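Local structure of sulfoquinovosidase (Escherichia coli, 5AEG) at residues A[255-260]-A[278-283]; A[520-525]-A[556-561]. The protein hydrolyses sulfoquinovosyl diacylglycerides and simpler sulfoquinovosides such as sulfoquinovosyl glycerol, releasing sulfoquinovose for breakdown by sulfoglycolysis. All blocks are in the same frame, centred on the assembly; numbering follows the deposited sequence.

Interaction 1: residues A[255-260]-A[278-283]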
ATOM      1  N   ASP A 255     -21.496   6.952  -1.410  1.00 23.91           N
ATOM      2  CA  ASP A 255     -22.660   7.362  -2.174  1.00 24.54           C
ATOM      3  C   ASP A 255     -22.572   7.108  -3.680  1.00 25.38           C
ATOM      4  O   ASP A 255     -23.539   7.413  -4.446  1.00 23.20           O
ATOM      5  CB  ASP A 255     -23.013   8.797  -1.888  1.00 25.66           C
ATOM      6  CG  ASP A 255     -23.408   9.016  -0.474  1.00 27.77           C
ATOM      7  OD1 ASP A 255     -23.797   8.090   0.249  1.00 26.98           O
ATOM      8  OD2 ASP A 255     -23.304  10.147  -0.058  1.00 27.46           O
ATOM      9  N   GLY A 256     -21.479   6.526  -4.131  1.00 23.06           N
ATOM     10  CA  GLY A 256     -21.408   6.100  -5.521  1.00 21.56           C
ATOM     11  C   GLY A 256     -19.990   6.024  -6.048  1.00 21.29           C
ATOM     12  O   GLY A 256     -19.048   5.995  -5.260  1.00 22.65           O
ATOM     13  N   VAL A 257     -19.865   6.018  -7.388  1.00 22.11           N
ATOM     14  CA  VAL A 257     -18.539   5.934  -8.052  1.00 21.34           C
ATOM     15  C   VAL A 257     -18.017   7.310  -8.266  1.00 22.29           C
ATOM     16  O   VAL A 257     -18.792   8.225  -8.624  1.00 19.55           O
ATOM     17  CB  VAL A 257     -18.574   5.154  -9.362  1.00 21.88           C
ATOM     18  CG1 VAL A 257     -19.457   5.754 -10.460  1.00 21.79           C
ATOM     19  CG2 VAL A 257     -17.157   4.939  -9.910  1.00 21.25           C
ATOM     20  N   THR A 258     -16.697   7.448  -8.083  1.00 18.59           N
ATOM     21  CA  THR A 258     -15.976   8.675  -8.467  1.00 19.67           C
ATOM     22  C   THR A 258     -15.473   8.470  -9.912  1.00 19.96           C
ATOM     23  O   THR A 258     -14.682   7.541 -10.207  1.00 19.21           O
ATOM     24  CB  THR A 258     -14.844   8.964  -7.477  1.00 22.39           C
ATOM     25  OG1 THR A 258     -15.381   9.302  -6.191  1.00 22.80           O
ATOM     26  CG2 THR A 258     -13.896  10.110  -8.005  1.00 24.49           C
ATOM     27  N   LEU A 259     -15.884   9.340 -10.835  1.00 19.45           N
ATOM     28  CA  LEU A 259     -15.557   9.145 -12.243  1.00 18.90           C
ATOM     29  C   LEU A 259     -14.247   9.801 -12.558  1.00 20.10           C
ATOM     30  O   LEU A 259     -14.076  11.004 -12.284  1.00 21.40           O
ATOM     31  CB  LEU A 259     -16.629   9.746 -13.138  1.00 18.86           C
ATOM     32  CG  LEU A 259     -18.005   9.187 -13.000  1.00 20.57           C
ATOM     33  CD1 LEU A 259     -19.008  10.090 -13.715  1.00 20.26           C
ATOM     34  CD2 LEU A 259     -18.126   7.801 -13.554  1.00 20.10           C
ATOM     35  N   GLY A 260     -13.293   9.032 -13.113  1.00 20.20           N
ATOM     36  CA  GLY A 260     -11.941   9.549 -13.541  1.00 17.60           C
ATOM     37  C   GLY A 260     -12.144  10.086 -14.918  1.00 16.40           C
ATOM     38  O   GLY A 260     -12.504   9.363 -15.849  1.00 20.36           O
ATOM     39  N   ALA A 278     -28.536   7.974 -16.767  1.00 27.37           N
ATOM     40  CA  ALA A 278     -28.742   6.560 -16.948  1.00 25.93           C
ATOM     41  C   ALA A 278     -28.896   5.834 -15.645  1.00 24.56           C
ATOM     42  O   ALA A 278     -28.985   4.642 -15.655  1.00 28.19           O
ATOM     43  CB  ALA A 278     -27.584   5.948 -17.723  1.00 25.91           C
ATOM     44  N   GLY A 279     -28.945   6.480 -14.510  1.00 23.74           N
ATOM     45  CA  GLY A 279     -29.193   5.709 -13.248  1.00 25.39           C
ATOM     46  C   GLY A 279     -27.906   5.348 -12.479  1.00 27.29           C
ATOM     47  O   GLY A 279     -27.960   4.667 -11.458  1.00 25.74           O
ATOM     48  N   VAL A 280     -26.742   5.851 -12.907  1.00 23.84           N
ATOM     49  CA  VAL A 280     -25.478   5.565 -12.162  1.00 22.57           C
ATOM     50  C   VAL A 280     -25.423   6.442 -10.917  1.00 23.18           C
ATOM     51  O   VAL A 280     -25.664   7.617 -10.978  1.00 23.73           O
ATOM     52  CB  VAL A 280     -24.218   5.743 -13.047  1.00 21.80           C
ATOM     53  CG1 VAL A 280     -22.946   5.343 -12.276  1.00 23.75           C
ATOM     54  CG2 VAL A 280     -24.341   4.905 -14.320  1.00 22.03           C
ATOM     55  N   LYS A 281     -25.058   5.844  -9.779  1.00 21.31           N
ATOM     56  CA  LYS A 281     -24.816   6.590  -8.569  1.00 21.74           C
ATOM     57  C   LYS A 281     -23.388   7.126  -8.649  1.00 23.96           C
ATOM     58  O   LYS A 281     -22.423   6.305  -8.603  1.00 20.35           O
ATOM     59  CB  LYS A 281     -24.959   5.731  -7.307  1.00 23.38           C
ATOM     60  CG  LYS A 281     -26.251   4.918  -7.184  1.00 28.41           C
ATOM     61  CD  LYS A 281     -27.456   5.804  -7.362  1.00 30.44           C
ATOM     62  CE  LYS A 281     -28.722   5.088  -6.872  1.00 37.44           C
ATOM     63  NZ  LYS A 281     -29.163   4.165  -7.941  1.00 44.17           N
ATOM     64  N   VAL A 282     -23.284   8.440  -8.699  1.00 22.90           N
ATOM     65  CA  VAL A 282     -22.007   9.138  -8.922  1.00 22.53           C
ATOM     66  C   VAL A 282     -21.802  10.051  -7.754  1.00 24.35           C
ATOM     67  O   VAL A 282     -22.641  10.927  -7.496  1.00 26.91           O
ATOM     68  CB  VAL A 282     -21.989   9.958 -10.221  1.00 20.81           C
ATOM     69  CG1 VAL A 282     -20.624  10.631 -10.416  1.00 22.87           C
ATOM     70  CG2 VAL A 282     -22.221   9.110 -11.431  1.00 21.14           C
ATOM     71  N   ASN A 283     -20.708   9.875  -7.031  1.00 21.39           N
ATOM     72  CA  ASN A 283     -20.419  10.729  -5.878  1.00 22.84           C
ATOM     73  C   ASN A 283     -19.353  11.782  -6.146  1.00 23.00           C
ATOM     74  O   ASN A 283     -18.989  12.611  -5.248  1.00 22.59           O
ATOM     75  CB  ASN A 283     -20.037   9.892  -4.673  1.00 23.96           C
ATOM     76  CG  ASN A 283     -18.629   9.286  -4.755  1.00 22.82           C
ATOM     77  OD1 ASN A 283     -18.017   9.211  -5.816  1.00 23.37           O
ATOM     78  ND2 ASN A 283     -18.128   8.864  -3.614  1.00 24.30           N
TER
HETATM   79  O   HOH W   1     -15.285   7.773  -3.901  1.00 22.17           O
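Thr258 OG1 donates to Asn283 OD1 at 2.7 Å, reaching the amide oxygen only 24° from its plane. Asn283 CG lies between its own backbone N and carbonyl carbon (chi1 74°), the crowded position, which sets CG beside Gly256 O. Water 1 bridges the two side chains, giving a hydrogen to Thr258 OG1 at 2.8 Å and accepting one from Asn283 ND2 at 3.1 Å; ND2 also bonds to Trp252 O, so both ends of the amide are engaged and its flip is fixed. The backbones beside this cluster pair as parallel strands, with Val257 bridged to Val282: Val257 N bonds to Lys281 O at 2.8 Å and Asn283 N to Val257 O at 3.0 Å. Gly256 CA approaches Lys281 O to 3.3 Å, and a CB there would clash with that oxygen. The valines hold an apolar face, where Leu259 CD1 meets Val282 CG1 at 3.7 Å, the side chains crossing at about a right angle, and Val257 CG1 meets Val280 CG1 at 4.0 Å. Met275 of helix 265-277 touches Leu259, Val280 and Val282, as expected of the first beta-alpha-beta unit of a TIM barrel. Further out, Asp255 OD1 pairs with Lys569. The chemistry implies that the buried amide of Asn283 has its polar atoms satisfied, OD1 by Thr258 and ND2 by Trp252 O and the water, beside an apolar layer against helix 265-277.

Interaction 2: residues A[520-525]-A[556-561]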
ATOM      1  N   LEU A 520     -12.818  -6.643 -19.175  1.00 17.81           N
ATOM      2  CA  LEU A 520     -11.947  -6.307 -17.986  1.00 17.71           C
ATOM      3  C   LEU A 520     -12.546  -5.176 -17.158  1.00 18.27           C
ATOM      4  O   LEU A 520     -12.610  -5.275 -15.933  1.00 16.80           O
ATOM      5  CB  LEU A 520     -10.508  -6.039 -18.437  1.00 18.22           C
ATOM      6  CG  LEU A 520      -9.537  -5.781 -17.276  1.00 18.60           C
ATOM      7  CD1 LEU A 520      -9.473  -7.038 -16.394  1.00 19.35           C
ATOM      8  CD2 LEU A 520      -8.143  -5.460 -17.867  1.00 19.87           C
ATOM      9  N   LEU A 521     -13.027  -4.096 -17.799  1.00 16.43           N
ATOM     10  CA  LEU A 521     -13.620  -3.033 -17.095  1.00 17.32           C
ATOM     11  C   LEU A 521     -14.802  -3.515 -16.243  1.00 19.14           C
ATOM     12  O   LEU A 521     -14.936  -3.125 -15.110  1.00 18.09           O
ATOM     13  CB  LEU A 521     -14.126  -1.922 -18.040  1.00 18.20           C
ATOM     14  CG  LEU A 521     -14.629  -0.659 -17.392  1.00 18.08           C
ATOM     15  CD1 LEU A 521     -13.489   0.077 -16.631  1.00 18.81           C
ATOM     16  CD2 LEU A 521     -15.185   0.312 -18.434  1.00 20.38           C
ATOM     17  N   LEU A 522     -15.690  -4.303 -16.824  1.00 18.19           N
ATOM     18  CA  LEU A 522     -16.904  -4.754 -16.145  1.00 17.63           C
ATOM     19  C   LEU A 522     -16.613  -5.737 -15.026  1.00 17.32           C
ATOM     20  O   LEU A 522     -17.195  -5.605 -13.946  1.00 18.64           O
ATOM     21  CB  LEU A 522     -17.914  -5.354 -17.154  1.00 19.90           C
ATOM     22  CG  LEU A 522     -18.340  -4.393 -18.282  1.00 20.18           C
ATOM     23  CD1 LEU A 522     -19.583  -4.920 -18.968  1.00 23.32           C
ATOM     24  CD2 LEU A 522     -18.575  -2.977 -17.901  1.00 21.06           C
ATOM     25  N   ARG A 523     -15.692  -6.659 -15.235  1.00 17.60           N
ATOM     26  CA  ARG A 523     -15.268  -7.539 -14.145  1.00 17.87           C
ATOM     27  C   ARG A 523     -14.586  -6.745 -12.986  1.00 17.14           C
ATOM     28  O   ARG A 523     -14.743  -7.080 -11.816  1.00 16.75           O
ATOM     29  CB  ARG A 523     -14.311  -8.556 -14.673  1.00 20.25           C
ATOM     30  CG  ARG A 523     -14.962  -9.670 -15.415  1.00 21.76           C
ATOM     31  CD  ARG A 523     -15.812 -10.557 -14.571  1.00 23.36           C
ATOM     32  NE  ARG A 523     -16.060 -11.813 -15.316  1.00 21.67           N
ATOM     33  CZ  ARG A 523     -17.016 -12.702 -15.023  1.00 24.44           C
ATOM     34  NH1 ARG A 523     -17.802 -12.491 -14.003  1.00 22.17           N
ATOM     35  NH2 ARG A 523     -17.155 -13.811 -15.766  1.00 23.19           N
ATOM     36  N   TRP A 524     -13.828  -5.685 -13.326  1.00 16.85           N
ATOM     37  CA  TRP A 524     -13.191  -4.899 -12.315  1.00 16.82           C
ATOM     38  C   TRP A 524     -14.201  -4.080 -11.548  1.00 18.28           C
ATOM     39  O   TRP A 524     -14.089  -3.902 -10.327  1.00 17.97           O
ATOM     40  CB  TRP A 524     -12.090  -3.986 -12.902  1.00 16.95           C
ATOM     41  CG  TRP A 524     -10.915  -3.788 -12.035  1.00 17.19           C
ATOM     42  CD1 TRP A 524     -10.868  -3.301 -10.783  1.00 17.16           C
ATOM     43  CD2 TRP A 524      -9.574  -3.965 -12.442  1.00 16.72           C
ATOM     44  NE1 TRP A 524      -9.565  -3.188 -10.338  1.00 18.41           N
ATOM     45  CE2 TRP A 524      -8.738  -3.599 -11.326  1.00 18.86           C
ATOM     46  CE3 TRP A 524      -9.002  -4.388 -13.618  1.00 17.16           C
ATOM     47  CZ2 TRP A 524      -7.369  -3.664 -11.363  1.00 18.03           C
ATOM     48  CZ3 TRP A 524      -7.585  -4.493 -13.664  1.00 17.28           C
ATOM     49  CH2 TRP A 524      -6.805  -4.134 -12.531  1.00 17.42           C
ATOM     50  N   CYS A 525     -15.241  -3.602 -12.260  1.00 17.25           N
ATOM     51  CA  CYS A 525     -16.321  -2.900 -11.610  1.00 17.82           C
ATOM     52  C   CYS A 525     -16.999  -3.842 -10.603  1.00 19.24           C
ATOM     53  O   CYS A 525     -17.373  -3.417  -9.526  1.00 19.10           O
ATOM     54  CB  CYS A 525     -17.340  -2.382 -12.656  1.00 18.67           C
ATOM     55  SG  CYS A 525     -18.578  -1.300 -11.902  1.00 22.87           S
ATOM     56  N   ALA A 556     -25.080   0.821 -18.127  1.00 21.79           N
ATOM     57  CA  ALA A 556     -26.084   0.166 -17.287  1.00 22.78           C
ATOM     58  C   ALA A 556     -25.391  -0.753 -16.235  1.00 21.39           C
ATOM     59  O   ALA A 556     -25.920  -1.037 -15.156  1.00 22.20           O
ATOM     60  CB  ALA A 556     -27.031  -0.682 -18.146  1.00 25.56           C
ATOM     61  N   HIS A 557     -24.260  -1.340 -16.651  1.00 22.39           N
ATOM     62  CA  HIS A 557     -23.455  -2.147 -15.727  1.00 22.55           C
ATOM     63  C   HIS A 557     -22.968  -1.348 -14.543  1.00 20.17           C
ATOM     64  O   HIS A 557     -23.177  -1.774 -13.382  1.00 19.42           O
ATOM     65  CB  HIS A 557     -22.300  -2.884 -16.436  1.00 22.81           C
ATOM     66  CG  HIS A 557     -21.590  -3.823 -15.541  1.00 24.60           C
ATOM     67  ND1 HIS A 557     -22.110  -5.053 -15.203  1.00 25.75           N
ATOM     68  CD2 HIS A 557     -20.485  -3.656 -14.768  1.00 26.73           C
ATOM     69  CE1 HIS A 557     -21.294  -5.637 -14.342  1.00 25.87           C
ATOM     70  NE2 HIS A 557     -20.331  -4.806 -14.054  1.00 24.62           N
ATOM     71  N   PHE A 558     -22.363  -0.176 -14.774  1.00 20.44           N
ATOM     72  CA  PHE A 558     -22.055   0.776 -13.713  1.00 20.24           C
ATOM     73  C   PHE A 558     -23.303   1.163 -12.878  1.00 22.40           C
ATOM     74  O   PHE A 558     -23.210   1.312 -11.626  1.00 21.46           O
ATOM     75  CB  PHE A 558     -21.307   2.002 -14.319  1.00 21.45           C
ATOM     76  CG  PHE A 558     -19.822   1.766 -14.486  1.00 19.25           C
ATOM     77  CD1 PHE A 558     -19.298   1.041 -15.564  1.00 18.40           C
ATOM     78  CD2 PHE A 558     -18.981   2.146 -13.453  1.00 20.95           C
ATOM     79  CE1 PHE A 558     -17.936   0.802 -15.654  1.00 18.92           C
ATOM     80  CE2 PHE A 558     -17.641   1.911 -13.541  1.00 22.87           C
ATOM     81  CZ  PHE A 558     -17.128   1.217 -14.617  1.00 19.67           C
ATOM     82  N   ALA A 559     -24.449   1.386 -13.552  1.00 21.68           N
ATOM     83  CA  ALA A 559     -25.696   1.709 -12.807  1.00 21.40           C
ATOM     84  C   ALA A 559     -26.016   0.541 -11.791  1.00 22.78           C
ATOM     85  O   ALA A 559     -26.187   0.795 -10.626  1.00 25.04           O
ATOM     86  CB  ALA A 559     -26.886   2.004 -13.741  1.00 25.02           C
ATOM     87  N   ARG A 560     -25.961  -0.690 -12.248  1.00 22.40           N
ATOM     88  CA  ARG A 560     -26.269  -1.859 -11.408  1.00 24.36           C
ATOM     89  C   ARG A 560     -25.289  -2.002 -10.258  1.00 20.75           C
ATOM     90  O   ARG A 560     -25.692  -2.102  -9.108  1.00 20.76           O
ATOM     91  CB  ARG A 560     -26.291  -3.125 -12.253  1.00 22.88           C
ATOM     92  CG  ARG A 560     -26.376  -4.485 -11.480  1.00 24.86           C
ATOM     93  CD  ARG A 560     -26.021  -5.711 -12.350  1.00 28.47           C
ATOM     94  NE  ARG A 560     -25.972  -6.940 -11.550  1.00 29.09           N
ATOM     95  CZ  ARG A 560     -27.043  -7.552 -11.025  1.00 35.94           C
ATOM     96  NH1 ARG A 560     -28.263  -7.123 -11.273  1.00 35.72           N
ATOM     97  NH2 ARG A 560     -26.909  -8.623 -10.254  1.00 30.17           N
ATOM     98  N   MET A 561     -23.983  -1.908 -10.549  1.00 18.10           N
ATOM     99  CA  MET A 561     -23.000  -2.180  -9.484  1.00 19.00           C
ATOM    100  C   MET A 561     -22.788  -1.052  -8.571  1.00 20.43           C
ATOM    101  O   MET A 561     -22.487  -1.290  -7.375  1.00 18.59           O
ATOM    102  CB  MET A 561     -21.652  -2.726 -10.072  1.00 20.50           C
ATOM    103  CG  MET A 561     -21.814  -3.927 -11.004  1.00 22.03           C
ATOM    104  SD  MET A 561     -22.886  -5.255 -10.401  1.00 23.52           S
ATOM    105  CE  MET A 561     -21.889  -5.880  -9.055  1.00 24.84           C
TER
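Cys525 SG sits over one face of the Phe558 ring, 3.8 Å from its centroid and 16° off the ring normal, a sulfur-aromatic contact. With SG anti to the backbone N, the sulfur also reaches Met561 CB at 3.9 Å. A CH-pi contact forms beside it: Leu522 CB lies over a face of the His557 ring, offset toward the rim and 4.1 Å from the centroid, and Leu522 CD2 comes within 3.7 Å of His557 CD2, while Cys525 CB stands at that ring's edge. Apolar contacts lie alongside. Leu521 CD2 comes up at the edge of the Phe558 ring, 3.9 Å from CE1, the two side chains crossing at about a right angle. Among polar contacts, His557 NE2 makes a weak bond to Leu522 O at 3.2 Å, bent to 127° at the hydrogen, and another weak one to Asp526 OD1. An alanine in place of His557 would probably leave Leu522 CB without its ring face and open a gap between the helices. The two helix segments run almost parallel, 8° apart with axes 10.3 Å from each other, side by side in the outer helical layer of the TIM barrel; Cys525 and Phe558 reach inward to strand 534-536. Chemically, the seam is chiefly sulfur, ring and aliphatic contacts, with the polar contribution limited to weak bonds from His557 NE2 to two acceptors of helix 518-528.

From the N terminus, interaction 1 comes first: it closes the excursion from strand 257-260 through helix 265-277 to strand 282-286, with 17 residues between its segments. Interaction 2 opens only much later, so the two are in series, neither nested nor crossed. It closes a 30-residue excursion from helix 518-528 through strand 534-536 to helix 552-567. That last helix brings the contacts together: Val280 CG2 packs 3.6 Å from Ala559 N, and Val280 and Val257 both touch Thr562. Strand 534-536 pairs with 257-260 in the parallel sheet. Interaction 1 thus joins the barrel's first strands, interaction 2 the helices before and after its last strand, 534-536, and their contact brings the start and end of the barrel together.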